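Local coordinates for protein YecR (Salmonella typhimurium, PDB 7BGL) that is a probable lipoprotein of uncertain function that packs against chains of other proteins in a large multi-chain assembly, consistent with the flagellar LP ring, at residues T78-A83 with C87-F92. Numbering follows the deposited sequence.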
loop_
_atom_site.group_PDB
_atom_site.type_symbol
_atom_site.label_atom_id
_atom_site.label_comp_id
_atom_site.label_asym_id
_atom_site.label_seq_id
_atom_site.Cartn_x
_atom_site.Cartn_y
_atom_site.Cartn_z
ATOM N N THR C 78 43.452 42.872 76.248
ATOM C CA THR C 78 42.916 43.301 74.963
ATOM C C THR C 78 43.326 44.743 74.709
ATOM O O THR C 78 43.189 45.596 75.591
ATOM C CB THR C 78 41.390 43.172 74.924
ATOM O OG1 THR C 78 40.809 44.060 75.888
ATOM C CG2 THR C 78 40.968 41.744 75.238
ATOM N N CYS C 79 43.828 45.010 73.505
ATOM C CA CYS C 79 44.253 46.359 73.162
ATOM C C CYS C 79 43.068 47.315 73.180
ATOM O O CYS C 79 41.982 46.998 72.687
ATOM C CB CYS C 79 44.920 46.371 71.786
ATOM S SG CYS C 79 45.993 47.794 71.488
ATOM N N SER C 80 43.283 48.501 73.754
ATOM C CA SER C 80 42.248 49.520 73.838
ATOM C C SER C 80 42.513 50.735 72.962
ATOM O O SER C 80 41.568 51.462 72.644
ATOM C CB SER C 80 42.076 49.987 75.291
ATOM O OG SER C 80 43.286 50.509 75.808
ATOM N N ILE C 81 43.762 50.972 72.568
ATOM C CA ILE C 81 44.125 52.083 71.696
ATOM C C ILE C 81 44.901 51.524 70.514
ATOM O O ILE C 81 45.852 50.756 70.698
ATOM C CB ILE C 81 44.957 53.147 72.435
ATOM C CG1 ILE C 81 44.200 53.660 73.662
ATOM C CG2 ILE C 81 45.299 54.296 71.501
ATOM C CD1 ILE C 81 42.997 54.508 73.322
ATOM N N TYR C 82 44.501 51.909 69.306
ATOM C CA TYR C 82 45.132 51.439 68.080
ATOM C C TYR C 82 45.745 52.618 67.341
ATOM O O TYR C 82 45.082 53.641 67.136
ATOM C CB TYR C 82 44.123 50.718 67.183
ATOM C CG TYR C 82 44.066 49.224 67.406
ATOM C CD1 TYR C 82 43.807 48.701 68.665
ATOM C CD2 TYR C 82 44.274 48.337 66.359
ATOM C CE1 TYR C 82 43.753 47.338 68.875
ATOM C CE2 TYR C 82 44.224 46.970 66.560
ATOM C CZ TYR C 82 43.963 46.477 67.820
ATOM O OH TYR C 82 43.912 45.118 68.026
ATOM N N ALA C 83 47.008 52.471 66.943
ATOM C CA ALA C 83 47.722 53.478 66.155
ATOM C C ALA C 83 48.426 52.735 65.022
ATOM O O ALA C 83 49.567 52.289 65.173
ATOM C CB ALA C 83 48.700 54.271 67.011
ATOM N N CYS C 87 49.991 48.910 69.197
ATOM C CA CYS C 87 49.055 48.836 70.324
ATOM C C CYS C 87 49.564 49.800 71.394
ATOM O O CYS C 87 50.413 49.443 72.215
ATOM C CB CYS C 87 48.931 47.413 70.852
ATOM S SG CYS C 87 47.792 47.228 72.242
ATOM N N LEU C 88 49.039 51.027 71.376
ATOM C CA LEU C 88 49.506 52.043 72.313
ATOM C C LEU C 88 49.223 51.642 73.755
ATOM O O LEU C 88 50.079 51.805 74.632
ATOM C CB LEU C 88 48.857 53.389 71.992
ATOM C CG LEU C 88 49.131 53.951 70.596
ATOM C CD1 LEU C 88 48.537 55.343 70.450
ATOM C CD2 LEU C 88 50.624 53.967 70.308
ATOM N N ASN C 89 48.028 51.119 74.022
ATOM C CA ASN C 89 47.632 50.722 75.364
ATOM C C ASN C 89 46.987 49.345 75.326
ATOM O O ASN C 89 46.321 48.980 74.354
ATOM C CB ASN C 89 46.661 51.734 75.987
ATOM C CG ASN C 89 46.285 51.379 77.412
ATOM O OD1 ASN C 89 47.150 51.224 78.274
ATOM N ND2 ASN C 89 44.990 51.245 77.665
ATOM N N THR C 90 47.191 48.584 76.400
ATOM C CA THR C 90 46.604 47.259 76.545
ATOM C C THR C 90 45.854 47.189 77.865
ATOM O O THR C 90 46.389 47.574 78.908
ATOM C CB THR C 90 47.675 46.164 76.488
ATOM O OG1 THR C 90 48.353 46.221 75.228
ATOM C CG2 THR C 90 47.040 44.793 76.655
ATOM N N ARG C 91 44.618 46.699 77.818
ATOM C CA ARG C 91 43.807 46.540 79.017
ATOM C C ARG C 91 43.883 45.098 79.499
ATOM O O ARG C 91 43.628 44.165 78.731
ATOM C CB ARG C 91 42.353 46.928 78.743
ATOM C CG ARG C 91 42.141 48.411 78.498
ATOM C CD ARG C 91 42.095 49.181 79.806
ATOM N NE ARG C 91 41.876 50.606 79.590
ATOM C CZ ARG C 91 40.697 51.151 79.326
ATOM N NH1 ARG C 91 39.601 50.416 79.236
ATOM N NH2 ARG C 91 40.616 52.466 79.147
ATOM N N PHE C 92 44.235 44.919 80.770
ATOM C CA PHE C 92 44.310 43.604 81.389
ATOM C C PHE C 92 43.215 43.491 82.438
ATOM O O PHE C 92 43.067 44.379 83.286
ATOM C CB PHE C 92 45.685 43.367 82.017
ATOM C CG PHE C 92 46.779 43.147 81.013
ATOM C CD1 PHE C 92 47.503 44.216 80.515
ATOM C CD2 PHE C 92 47.081 41.874 80.565
ATOM C CE1 PHE C 92 48.509 44.018 79.590
ATOM C CE2 PHE C 92 48.085 41.669 79.640
ATOM C CZ PHE C 92 48.801 42.743 79.151
#
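L88 rests its CD1 methyl against both I81 and A83 of the facing segment 78-83, 3.6 Å from I81 CG2 and equally close to A83 CB. I81 presents that CG2 branch because it stands anti to the backbone N, whereas CG1 lies over N89 CB. Farther from the turn, T78 and R91 form an antiparallel hydrogen-bonded pair: T78 N bonds to R91 O (2.8 Å) and R91 N returns to T78 O (2.9 Å). The R91 chain bends at chi2 (-80°), with its CG 3.6 Å from S80 CB and S80 OG over one face of its guanidinium. Between these patches S80 N bonds to N89 O, and S80 and I81 together face N89, consistent with a classic beta bulge. The disulfide (SG to SG 2.0 Å, chi3 124°) links C79, which pairs in register with T90, diagonally to C87 at the start of the returning segment. Strand 76-82 is outermost in this chain's four-stranded antiparallel sheet; its hairpin partner 87-97 pairs in turn with strand 33-41 through backbone bonds T90–Q40 and F92–Y38. Another protein's chain packs on T78, I81 and L88 and forms backbone hydrogen bonds with Y82, whose ring meets a further chain's aromatic side chain edge-to-face.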